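Local coordinates for fatty acid amide hydrolase (Candida albicans, PDB 6KVR), which probably hydrolyses amides of monocarboxylic acids, fatty acid amides among them, to the free acid and ammonia, as an enzyme of the amidase signature family, at residues H268-T273 with L308-Y313; V367-G372 with D564-D569; F462-T467 with L495-G500; L543-K548 with L556-A561. One frame throughout, in Å; residues are numbered along the deposited sequence.

Contact 1. Residues H268-T273 with L308-Y313; sequences HGLRPT and LWMKAY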
loop_
_atom_site.group_PDB
_atom_site.type_symbol
_atom_site.label_atom_id
_atom_site.label_comp_id
_atom_site.label_asym_id
_atom_site.label_seq_id
_atom_site.Cartn_x
_atom_site.Cartn_y
_atom_site.Cartn_z
ATOM N N HIS A 268 -6.428 25.240 8.715
ATOM C CA HIS A 268 -6.955 24.006 8.143
ATOM C C HIS A 268 -5.802 23.083 7.775
ATOM O O HIS A 268 -4.705 23.545 7.444
ATOM C CB HIS A 268 -7.787 24.250 6.879
ATOM C CG HIS A 268 -8.862 25.284 7.024
ATOM N ND1 HIS A 268 -9.914 25.154 7.906
ATOM C CD2 HIS A 268 -9.069 26.448 6.359
ATOM C CE1 HIS A 268 -10.713 26.201 7.790
ATOM N NE2 HIS A 268 -10.223 27.001 6.860
ATOM N N GLY A 269 -6.063 21.772 7.818
ATOM C CA GLY A 269 -5.030 20.797 7.529
ATOM C C GLY A 269 -5.589 19.496 7.003
ATOM O O GLY A 269 -6.649 19.040 7.456
ATOM N N LEU A 270 -4.887 18.875 6.061
ATOM C CA LEU A 270 -5.337 17.624 5.456
ATOM C C LEU A 270 -4.352 16.500 5.741
ATOM O O LEU A 270 -3.178 16.591 5.364
ATOM C CB LEU A 270 -5.504 17.778 3.947
ATOM C CG LEU A 270 -5.849 16.452 3.268
ATOM C CD1 LEU A 270 -7.208 15.929 3.746
ATOM C CD2 LEU A 270 -5.824 16.616 1.741
ATOM N N ARG A 271 -4.833 15.443 6.391
ATOM C CA ARG A 271 -4.124 14.169 6.401
ATOM C C ARG A 271 -4.622 13.310 5.236
ATOM O O ARG A 271 -5.727 12.758 5.300
ATOM C CB ARG A 271 -4.336 13.428 7.720
ATOM C CG ARG A 271 -3.523 12.142 7.796
ATOM C CD ARG A 271 -4.045 11.094 8.771
ATOM N NE ARG A 271 -4.898 10.174 8.054
ATOM C CZ ARG A 271 -4.519 9.031 7.497
ATOM N NH1 ARG A 271 -3.306 8.517 7.689
ATOM N NH2 ARG A 271 -5.374 8.394 6.710
ATOM N N PRO A 272 -3.866 13.167 4.159
ATOM C CA PRO A 272 -4.354 12.361 3.033
ATOM C C PRO A 272 -4.199 10.865 3.288
ATOM O O PRO A 272 -3.502 10.425 4.216
ATOM C CB PRO A 272 -3.492 12.821 1.855
ATOM C CG PRO A 272 -2.332 13.570 2.451
ATOM C CD PRO A 272 -2.600 13.860 3.881
ATOM N N THR A 273 -4.915 10.084 2.475
ATOM C CA THR A 273 -4.718 8.638 2.464
ATOM C C THR A 273 -3.258 8.341 2.171
ATOM O O THR A 273 -2.616 9.055 1.392
ATOM C CB THR A 273 -5.592 7.959 1.391
ATOM O OG1 THR A 273 -6.884 8.569 1.331
ATOM C CG2 THR A 273 -5.775 6.467 1.721
ATOM N N LEU A 308 -5.568 23.232 -4.071
ATOM C CA LEU A 308 -4.549 23.620 -5.041
ATOM C C LEU A 308 -3.296 22.770 -4.887
ATOM O O LEU A 308 -2.702 22.325 -5.877
ATOM C CB LEU A 308 -4.200 25.102 -4.863
ATOM C CG LEU A 308 -2.966 25.584 -5.640
ATOM C CD1 LEU A 308 -3.233 25.546 -7.134
ATOM C CD2 LEU A 308 -2.472 26.960 -5.216
ATOM N N TRP A 309 -2.872 22.560 -3.637
ATOM C CA TRP A 309 -1.611 21.884 -3.357
ATOM C C TRP A 309 -1.679 20.411 -3.763
ATOM O O TRP A 309 -0.813 19.918 -4.485
ATOM C CB TRP A 309 -1.287 22.049 -1.870
ATOM C CG TRP A 309 0.092 21.699 -1.462
ATOM C CD1 TRP A 309 1.139 22.546 -1.316
ATOM C CD2 TRP A 309 0.576 20.397 -1.113
ATOM N NE1 TRP A 309 2.258 21.861 -0.913
ATOM C CE2 TRP A 309 1.941 20.537 -0.779
ATOM C CE3 TRP A 309 -0.003 19.125 -1.075
ATOM C CZ2 TRP A 309 2.736 19.459 -0.397
ATOM C CZ3 TRP A 309 0.787 18.049 -0.688
ATOM C CH2 TRP A 309 2.143 18.227 -0.347
HETATM N N MSE A 310 -2.724 19.706 -3.347
HETATM C CA MSE A 310 -2.903 18.320 -3.740
HETATM C C MSE A 310 -2.926 18.172 -5.260
HETATM O O MSE A 310 -2.190 17.352 -5.824
HETATM C CB MSE A 310 -4.193 17.756 -3.134
HETATM C CG MSE A 310 -4.226 17.798 -1.607
HETATM SE SE MSE A 310 -2.886 16.585 -0.814
HETATM C CE MSE A 310 -3.853 14.868 -1.104
ATOM N N LYS A 311 -3.770 18.975 -5.917
ATOM C CA LYS A 311 -3.932 18.869 -7.364
ATOM C C LYS A 311 -2.616 19.108 -8.083
ATOM O O LYS A 311 -2.243 18.341 -8.978
ATOM C CB LYS A 311 -4.990 19.857 -7.863
ATOM C CG LYS A 311 -5.269 19.774 -9.374
ATOM C CD LYS A 311 -6.287 20.834 -9.768
ATOM C CE LYS A 311 -5.662 22.224 -9.732
ATOM N NZ LYS A 311 -6.531 23.249 -9.048
ATOM N N ALA A 312 -1.890 20.166 -7.698
ATOM C CA ALA A 312 -0.614 20.462 -8.347
ATOM C C ALA A 312 0.421 19.378 -8.050
ATOM O O ALA A 312 1.111 18.893 -8.959
ATOM C CB ALA A 312 -0.101 21.832 -7.902
ATOM N N TYR A 313 0.548 18.995 -6.774
ATOM C CA TYR A 313 1.552 18.014 -6.375
ATOM C C TYR A 313 1.392 16.725 -7.166
ATOM O O TYR A 313 2.351 16.228 -7.757
ATOM C CB TYR A 313 1.448 17.736 -4.871
ATOM C CG TYR A 313 2.512 16.795 -4.311
ATOM C CD1 TYR A 313 2.398 15.408 -4.447
ATOM C CD2 TYR A 313 3.628 17.296 -3.643
ATOM C CE1 TYR A 313 3.354 14.557 -3.931
ATOM C CE2 TYR A 313 4.590 16.455 -3.133
ATOM C CZ TYR A 313 4.449 15.082 -3.279
ATOM O OH TYR A 313 5.409 14.240 -2.758
#

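Contact 2. Residues V367-G372 with D564-D569; sequences VEKLKG and DLLGVD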
loop_
_atom_site.group_PDB
_atom_site.type_symbol
_atom_site.label_atom_id
_atom_site.label_comp_id
_atom_site.label_asym_id
_atom_site.label_seq_id
_atom_site.Cartn_x
_atom_site.Cartn_y
_atom_site.Cartn_z
ATOM N N VAL A 367 -23.194 20.595 14.136
ATOM C CA VAL A 367 -24.217 19.615 13.779
ATOM C C VAL A 367 -25.556 20.307 13.527
ATOM O O VAL A 367 -26.267 19.984 12.567
ATOM C CB VAL A 367 -24.334 18.537 14.872
ATOM C CG1 VAL A 367 -25.596 17.714 14.670
ATOM C CG2 VAL A 367 -23.096 17.624 14.872
ATOM N N GLU A 368 -25.913 21.282 14.366
ATOM C CA GLU A 368 -27.215 21.918 14.197
ATOM C C GLU A 368 -27.246 22.766 12.930
ATOM O O GLU A 368 -28.247 22.785 12.206
ATOM C CB GLU A 368 -27.561 22.736 15.442
ATOM C CG GLU A 368 -27.914 21.851 16.652
ATOM C CD GLU A 368 -29.188 21.012 16.435
ATOM O OE1 GLU A 368 -29.152 19.770 16.625
ATOM O OE2 GLU A 368 -30.236 21.598 16.074
ATOM N N LYS A 369 -26.135 23.425 12.620
ATOM C CA LYS A 369 -26.015 24.152 11.365
ATOM C C LYS A 369 -26.139 23.223 10.151
ATOM O O LYS A 369 -26.757 23.583 9.141
ATOM C CB LYS A 369 -24.684 24.876 11.374
ATOM C CG LYS A 369 -24.643 26.082 10.498
ATOM C CD LYS A 369 -25.165 27.325 11.245
ATOM C CE LYS A 369 -25.271 28.542 10.329
ATOM N NZ LYS A 369 -26.136 28.217 9.134
ATOM N N LEU A 370 -25.537 22.033 10.222
ATOM C CA LEU A 370 -25.645 21.072 9.125
ATOM C C LEU A 370 -27.071 20.560 8.987
ATOM O O LEU A 370 -27.597 20.429 7.876
ATOM C CB LEU A 370 -24.703 19.887 9.354
ATOM C CG LEU A 370 -23.198 20.084 9.194
ATOM C CD1 LEU A 370 -22.489 18.793 9.591
ATOM C CD2 LEU A 370 -22.870 20.500 7.753
ATOM N N LYS A 371 -27.684 20.200 10.114
ATOM C CA LYS A 371 -29.071 19.765 10.104
ATOM C C LYS A 371 -29.965 20.833 9.492
ATOM O O LYS A 371 -30.827 20.531 8.654
ATOM C CB LYS A 371 -29.494 19.440 11.532
ATOM C CG LYS A 371 -30.274 18.182 11.696
ATOM C CD LYS A 371 -30.574 17.934 13.159
ATOM C CE LYS A 371 -29.304 17.633 13.910
ATOM N NZ LYS A 371 -29.532 17.292 15.340
ATOM N N GLY A 372 -29.735 22.095 9.867
ATOM C CA GLY A 372 -30.540 23.177 9.336
ATOM C C GLY A 372 -30.380 23.375 7.843
ATOM O O GLY A 372 -31.314 23.815 7.169
ATOM N N ASP A 564 -17.980 27.157 4.100
ATOM C CA ASP A 564 -18.804 28.240 3.577
ATOM C C ASP A 564 -20.134 28.317 4.317
ATOM O O ASP A 564 -20.581 29.409 4.679
ATOM C CB ASP A 564 -19.009 28.064 2.073
ATOM C CG ASP A 564 -17.757 28.415 1.272
ATOM O OD1 ASP A 564 -16.745 28.825 1.894
ATOM O OD2 ASP A 564 -17.772 28.268 0.027
ATOM N N LEU A 565 -20.759 27.169 4.588
ATOM C CA LEU A 565 -21.948 27.156 5.432
ATOM C C LEU A 565 -21.698 27.846 6.770
ATOM O O LEU A 565 -22.573 28.554 7.286
ATOM C CB LEU A 565 -22.406 25.723 5.663
ATOM C CG LEU A 565 -23.474 25.603 6.754
ATOM C CD1 LEU A 565 -24.863 26.015 6.221
ATOM C CD2 LEU A 565 -23.487 24.219 7.387
ATOM N N LEU A 566 -20.504 27.663 7.345
ATOM C CA LEU A 566 -20.199 28.195 8.667
ATOM C C LEU A 566 -19.670 29.621 8.644
ATOM O O LEU A 566 -19.440 30.193 9.711
ATOM C CB LEU A 566 -19.177 27.300 9.379
ATOM C CG LEU A 566 -19.660 25.916 9.814
ATOM C CD1 LEU A 566 -18.496 25.035 10.275
ATOM C CD2 LEU A 566 -20.695 26.048 10.906
ATOM N N GLY A 567 -19.435 30.195 7.472
ATOM C CA GLY A 567 -18.903 31.539 7.402
ATOM C C GLY A 567 -17.465 31.680 7.852
ATOM O O GLY A 567 -17.067 32.766 8.292
ATOM N N VAL A 568 -16.661 30.626 7.736
ATOM C CA VAL A 568 -15.286 30.678 8.219
ATOM C C VAL A 568 -14.412 31.388 7.188
ATOM O O VAL A 568 -14.267 30.923 6.053
ATOM C CB VAL A 568 -14.757 29.268 8.523
ATOM C CG1 VAL A 568 -13.278 29.328 8.887
ATOM C CG2 VAL A 568 -15.577 28.627 9.652
ATOM N N ASP A 569 -13.832 32.522 7.582
ATOM C CA ASP A 569 -12.894 33.271 6.740
ATOM C C ASP A 569 -11.685 33.597 7.612
ATOM O O ASP A 569 -11.717 34.553 8.390
ATOM C CB ASP A 569 -13.540 34.541 6.157
ATOM C CG ASP A 569 -12.770 35.107 4.934
ATOM O OD1 ASP A 569 -11.514 35.033 4.900
ATOM O OD2 ASP A 569 -13.431 35.613 3.992
#

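Contact 3. Residues F462-T467 with L495-G500; sequences FILSPT and LSFQTG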
loop_
_atom_site.group_PDB
_atom_site.type_symbol
_atom_site.label_atom_id
_atom_site.label_comp_id
_atom_site.label_asym_id
_atom_site.label_seq_id
_atom_site.Cartn_x
_atom_site.Cartn_y
_atom_site.Cartn_z
ATOM N N PHE A 462 -19.366 11.042 5.247
ATOM C CA PHE A 462 -18.256 11.519 6.077
ATOM C C PHE A 462 -18.537 11.290 7.549
ATOM O O PHE A 462 -19.684 11.143 7.974
ATOM C CB PHE A 462 -17.969 13.006 5.855
ATOM C CG PHE A 462 -17.782 13.365 4.416
ATOM C CD1 PHE A 462 -16.585 13.082 3.766
ATOM C CD2 PHE A 462 -18.808 13.956 3.697
ATOM C CE1 PHE A 462 -16.411 13.396 2.422
ATOM C CE2 PHE A 462 -18.641 14.269 2.347
ATOM C CZ PHE A 462 -17.436 13.988 1.711
ATOM N N ILE A 463 -17.461 11.268 8.333
ATOM C CA ILE A 463 -17.542 11.177 9.787
ATOM C C ILE A 463 -16.988 12.473 10.363
ATOM O O ILE A 463 -15.894 12.919 9.985
ATOM C CB ILE A 463 -16.799 9.934 10.309
ATOM C CG1 ILE A 463 -17.367 8.680 9.633
ATOM C CG2 ILE A 463 -16.950 9.786 11.825
ATOM C CD1 ILE A 463 -16.677 7.399 10.008
ATOM N N LEU A 464 -17.772 13.109 11.224
ATOM C CA LEU A 464 -17.402 14.358 11.874
ATOM C C LEU A 464 -17.110 14.045 13.332
ATOM O O LEU A 464 -17.881 13.322 13.977
ATOM C CB LEU A 464 -18.518 15.393 11.760
ATOM C CG LEU A 464 -18.324 16.760 12.433
ATOM C CD1 LEU A 464 -17.136 17.492 11.842
ATOM C CD2 LEU A 464 -19.586 17.625 12.307
ATOM N N SER A 465 -15.999 14.564 13.848
ATOM C CA SER A 465 -15.552 14.150 15.168
ATOM C C SER A 465 -14.618 15.218 15.731
ATOM O O SER A 465 -14.089 16.042 14.976
ATOM C CB SER A 465 -14.839 12.789 15.097
ATOM O OG SER A 465 -13.586 12.947 14.459
ATOM N N PRO A 466 -14.383 15.215 17.051
ATOM C CA PRO A 466 -13.378 16.113 17.629
ATOM C C PRO A 466 -11.988 15.775 17.116
ATOM O O PRO A 466 -11.742 14.691 16.586
ATOM C CB PRO A 466 -13.484 15.849 19.142
ATOM C CG PRO A 466 -14.810 15.108 19.332
ATOM C CD PRO A 466 -14.978 14.332 18.072
ATOM N N THR A 467 -11.067 16.728 17.278
ATOM C CA THR A 467 -9.661 16.499 16.963
ATOM C C THR A 467 -8.860 16.075 18.174
ATOM O O THR A 467 -7.796 15.461 18.017
ATOM C CB THR A 467 -9.021 17.759 16.373
ATOM O OG1 THR A 467 -9.864 18.268 15.333
ATOM C CG2 THR A 467 -7.656 17.427 15.749
ATOM N N LEU A 495 -9.807 15.706 7.058
ATOM C CA LEU A 495 -9.604 17.148 7.052
ATOM C C LEU A 495 -9.807 17.690 8.458
ATOM O O LEU A 495 -10.836 17.427 9.091
ATOM C CB LEU A 495 -10.574 17.818 6.076
ATOM C CG LEU A 495 -10.759 19.340 6.126
ATOM C CD1 LEU A 495 -9.516 20.047 5.631
ATOM C CD2 LEU A 495 -11.969 19.761 5.283
ATOM N N SER A 496 -8.826 18.433 8.952
ATOM C CA SER A 496 -8.986 19.227 10.166
ATOM C C SER A 496 -9.322 20.654 9.740
ATOM O O SER A 496 -8.548 21.280 9.005
ATOM C CB SER A 496 -7.715 19.185 11.014
ATOM O OG SER A 496 -7.872 19.919 12.218
ATOM N N PHE A 497 -10.484 21.157 10.169
ATOM C CA PHE A 497 -10.982 22.450 9.703
ATOM C C PHE A 497 -11.468 23.312 10.867
ATOM O O PHE A 497 -12.095 22.806 11.803
ATOM C CB PHE A 497 -12.122 22.266 8.664
ATOM C CG PHE A 497 -13.435 21.782 9.252
ATOM C CD1 PHE A 497 -13.697 20.423 9.396
ATOM C CD2 PHE A 497 -14.415 22.690 9.638
ATOM C CE1 PHE A 497 -14.906 19.979 9.925
ATOM C CE2 PHE A 497 -15.619 22.263 10.173
ATOM C CZ PHE A 497 -15.870 20.903 10.311
ATOM N N GLN A 498 -11.178 24.618 10.801
ATOM C CA GLN A 498 -11.691 25.561 11.798
ATOM C C GLN A 498 -13.207 25.709 11.692
ATOM O O GLN A 498 -13.765 25.799 10.593
ATOM C CB GLN A 498 -11.040 26.932 11.634
ATOM C CG GLN A 498 -9.607 26.985 12.107
ATOM C CD GLN A 498 -9.444 26.446 13.515
ATOM O OE1 GLN A 498 -10.203 26.797 14.422
ATOM N NE2 GLN A 498 -8.446 25.585 13.707
ATOM N N THR A 499 -13.875 25.738 12.842
ATOM C CA THR A 499 -15.316 25.940 12.889
ATOM C C THR A 499 -15.724 27.411 12.931
ATOM O O THR A 499 -16.898 27.711 12.698
ATOM C CB THR A 499 -15.912 25.236 14.114
ATOM O OG1 THR A 499 -15.407 25.854 15.302
ATOM C CG2 THR A 499 -15.530 23.781 14.118
ATOM N N GLY A 500 -14.793 28.329 13.198
ATOM C CA GLY A 500 -15.128 29.714 13.469
ATOM C C GLY A 500 -15.550 29.978 14.898
ATOM O O GLY A 500 -15.893 31.121 15.232
#

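Contact 4. Residues L543-K548 with L556-A561; sequences LQLSGK and LAAGKA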
loop_
_atom_site.group_PDB
_atom_site.type_symbol
_atom_site.label_atom_id
_atom_site.label_comp_id
_atom_site.label_asym_id
_atom_site.label_seq_id
_atom_site.Cartn_x
_atom_site.Cartn_y
_atom_site.Cartn_z
ATOM N N LEU A 543 -12.326 20.882 14.047
ATOM C CA LEU A 543 -12.928 19.555 14.058
ATOM C C LEU A 543 -12.434 18.753 12.857
ATOM O O LEU A 543 -11.875 19.309 11.907
ATOM C CB LEU A 543 -14.462 19.656 14.036
ATOM C CG LEU A 543 -15.210 20.334 15.190
ATOM C CD1 LEU A 543 -16.694 20.438 14.849
ATOM C CD2 LEU A 543 -15.021 19.594 16.523
ATOM N N GLN A 544 -12.678 17.441 12.882
ATOM C CA GLN A 544 -12.210 16.540 11.837
ATOM C C GLN A 544 -13.358 16.038 10.969
ATOM O O GLN A 544 -14.413 15.643 11.478
ATOM C CB GLN A 544 -11.483 15.335 12.426
ATOM C CG GLN A 544 -10.203 15.698 13.113
ATOM C CD GLN A 544 -9.449 14.458 13.522
ATOM O OE1 GLN A 544 -8.392 14.164 12.968
ATOM N NE2 GLN A 544 -10.008 13.697 14.460
ATOM N N LEU A 545 -13.118 16.021 9.662
ATOM C CA LEU A 545 -14.000 15.406 8.673
ATOM C C LEU A 545 -13.236 14.291 7.956
ATOM O O LEU A 545 -12.282 14.557 7.217
ATOM C CB LEU A 545 -14.506 16.462 7.694
ATOM C CG LEU A 545 -15.713 16.102 6.821
ATOM C CD1 LEU A 545 -17.031 16.213 7.581
ATOM C CD2 LEU A 545 -15.706 17.030 5.625
ATOM N N SER A 546 -13.649 13.045 8.173
ATOM C CA SER A 546 -12.999 11.877 7.589
ATOM C C SER A 546 -13.866 11.247 6.500
ATOM O O SER A 546 -15.073 11.071 6.683
ATOM C CB SER A 546 -12.715 10.822 8.658
ATOM O OG SER A 546 -12.065 11.406 9.760
ATOM N N GLY A 547 -13.238 10.875 5.380
ATOM C CA GLY A 547 -13.897 10.169 4.307
ATOM C C GLY A 547 -13.358 8.760 4.125
ATOM O O GLY A 547 -12.426 8.330 4.798
ATOM N N LYS A 548 -13.984 8.033 3.195
ATOM C CA LYS A 548 -13.504 6.700 2.861
ATOM C C LYS A 548 -12.124 6.776 2.202
ATOM O O LYS A 548 -11.723 7.803 1.644
ATOM C CB LYS A 548 -14.494 5.979 1.939
ATOM C CG LYS A 548 -15.717 5.401 2.650
ATOM C CD LYS A 548 -16.882 5.179 1.687
ATOM C CE LYS A 548 -16.884 6.241 0.594
ATOM N NZ LYS A 548 -18.137 6.226 -0.216
ATOM N N LEU A 556 -12.197 17.228 0.671
ATOM C CA LEU A 556 -11.933 18.656 0.519
ATOM C C LEU A 556 -13.126 19.380 -0.089
ATOM O O LEU A 556 -13.423 20.520 0.289
ATOM C CB LEU A 556 -10.686 18.876 -0.337
ATOM C CG LEU A 556 -9.382 18.443 0.346
ATOM C CD1 LEU A 556 -8.119 18.934 -0.381
ATOM C CD2 LEU A 556 -9.384 18.902 1.788
ATOM N N ALA A 557 -13.808 18.744 -1.046
ATOM C CA ALA A 557 -14.959 19.381 -1.678
ATOM C C ALA A 557 -16.053 19.647 -0.654
ATOM O O ALA A 557 -16.623 20.743 -0.605
ATOM C CB ALA A 557 -15.486 18.508 -2.822
ATOM N N ALA A 558 -16.356 18.647 0.180
ATOM C CA ALA A 558 -17.347 18.834 1.231
ATOM C C ALA A 558 -16.827 19.761 2.318
ATOM O O ALA A 558 -17.589 20.557 2.881
ATOM C CB ALA A 558 -17.741 17.493 1.827
ATOM N N GLY A 559 -15.537 19.670 2.638
ATOM C CA GLY A 559 -14.962 20.636 3.555
ATOM C C GLY A 559 -15.193 22.057 3.088
ATOM O O GLY A 559 -15.481 22.948 3.890
ATOM N N LYS A 560 -15.106 22.278 1.777
ATOM C CA LYS A 560 -15.316 23.612 1.228
ATOM C C LYS A 560 -16.762 24.068 1.416
ATOM O O LYS A 560 -17.013 25.217 1.795
ATOM C CB LYS A 560 -14.921 23.616 -0.245
ATOM C CG LYS A 560 -14.788 24.989 -0.868
ATOM C CD LYS A 560 -14.765 24.859 -2.389
ATOM C CE LYS A 560 -13.858 23.702 -2.855
ATOM N NZ LYS A 560 -12.398 24.053 -2.919
ATOM N N ALA A 561 -17.725 23.172 1.181
ATOM C CA ALA A 561 -19.125 23.491 1.449
ATOM C C ALA A 561 -19.356 23.830 2.917
ATOM O O ALA A 561 -20.086 24.779 3.231
ATOM C CB ALA A 561 -20.012 22.316 1.035
#

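Contact 1. Residues H268-T273 with L308-Y313
Where strand 268-271 runs out into its following loop it lies beside helix 303-317, with P272 and M310 the closest residues at 9.1 Å between their CA atoms. M310, a selenomethionine in this crystal, spans that gap. Its CG is anti to the carbonyl carbon (chi1 -60°), and bends at the next two torsions turn its end toward P272. The methyl carbon CE of M310 thereby settles 3.6 Å from CB of P272, against the rigid pyrrolidine ring. L270 meets the same chain at about a right angle: its CD2 is 3.9 Å from CE of M310 and touches CG and SE as well. An unbranched, flexible side chain suits this place, because it can fit itself to a forked leucine and a stiff proline together. Further apolar contacts extend the group, M310 resting on P298 of strand 295-300 and L270 on L556 of helix 552-565. R271 points to the other face of the strand and forms a salt bridge with D491. This is the layering of the amidase signature fold, helices laid on a mixed central sheet; the side chain of P272 lies about 11 Å from that of S257, the predicted acyl-ester nucleophile.

Contact 2. Residues V367-G372 with D564-D569
Leucine and lysine side chains join two helix ends here: K369 and L370, in the last turn of helix 357-372, pack on L565 and L566, where helix 552-565 gives way to the C-terminal tail. The contact is partly buried, at the periphery of the molecule and away from the predicted catalytic residues. L565 is its centre. CG of L565 stands anti to the backbone N (chi1 169°), which carries CD2 across to the other helix, 3.8 Å from CD2 of L370 and equally close to the backbone O of K369. K369 runs alongside L565 in the opposite sense, its CG 3.8 Å from CD2 of L565, so the aliphatic part of the lysine roofs the leucine. Bends at chi2 and chi4 fold the lysine back over its partner, leaving NZ 4.0 Å from O of L565; this is no hydrogen bond, though a positive charge near the carbonyl end of a helix may be mildly favourable. CD2 of L566 adds a second contact, 4.0 Å from CG of K369. A lysine suits such a margin, offering methylenes to the leucines and a charged end to polar surroundings. Within the same turn, but without touching 564-569, K371 NZ and E368 OE1 form a salt bridge at 2.8 Å. L370 continues inward onto I562, and V367 and K371 touch I377 of strand 376-379. Helix 357-372 is the connection of a beta-alpha-beta crossover between the parallel strands 343-346 and 376-379, and its partner ends in a Schellman motif, with G567 at positive phi (70°).

Contact 3. Residues F462-T467 with L495-G500
L464 and F497 meet at about a right angle, the leucine approaching the rim of the phenyl ring and not its face. CD1 of L464 lies near the ring plane, 3.9 Å from CE1 of F497 and just as close to CZ. The ring gets there because CG of F497 sits between the backbone N and the carbonyl carbon (chi1 72°), which swings it toward the other strand; L464 answers with CG anti to its N (chi1 178°). The two strands are not neighbours in the mixed sheet of this amidase fold. Strand 540-546 runs between them, antiparallel to both, and the side chains meet over it, with L543 of that middle strand touching both. On this buried face, covered by helix 552-565, apolar side chains are suited: F497 also packs on I562. S496 points to the opposite face. There its OG lies 4.0 Å from OG1 of T467, too far for a hydrogen bond; each hydroxyl is instead hydrogen-bonded to a carbonyl, OG1 of T467 to O of G542 and OG of S496 to O of R259. The side chain of T467 lies about 7 Å from that of G256, a predicted substrate-binding residue.

Contact 4. Residues L543-K548 with L556-A561
L545 reaches from its strand toward helix 552-565 and meets A558 and G559 with a single methyl group. CG of L545 is turned nearly opposite to the backbone N (chi1 -164°), and chi2 of 79° then directs CD2 at the helix. That carbon lies 4.0 Å from the backbone N of G559 and 4.3 Å from CB of A558. The touch is slight, a van der Waals contact, but it is buried, and the small partners let strand and helix come close: the CA atoms of L545 and G559 are 7.4 Å apart. A558 offers one methyl facing the strand, whereas G559 offers bare backbone, so the leucine branch rests on the helix surface itself. F462, from the adjoining strand, packs on both L545 and A558. The residues flanking L545 turn to the other face and are polar: Q544 hydrogen-bonds to R259 through OE1 and to the carbonyls of P466 and Y483 through NE2, and OG of S546 is hydrogen-bonded to OG1 of T494. Strand 540-546 is held by backbone hydrogen bonds between strands 494-499 and 462-466, and helix 552-565 folds back over all three, with L556 on L495, while K560 forms a salt bridge with D304 of helix 303-317.

In the fold
From the N terminus, contact 1 comes first: the chain leaves strand 268-271, passes through strand 295-300 and returns as helix 303-317, closing its loop before any other opens. Contact 2 then opens at 367-372 and closes only at 564-569, a wide loop enclosing contact 3 and, after it, contact 4; these two follow in series, and no loops cross. Strands 268-271, 494-499, 540-546 and 462-466 are consecutive in one sheet, so contacts 1, 3 and 4 share it. Helix 552-565 serves contacts 2 and 4, while its L556 also touches M310 of contact 1. V568 adds packing against H268 and T499, tying the C-terminal tail to the sheet.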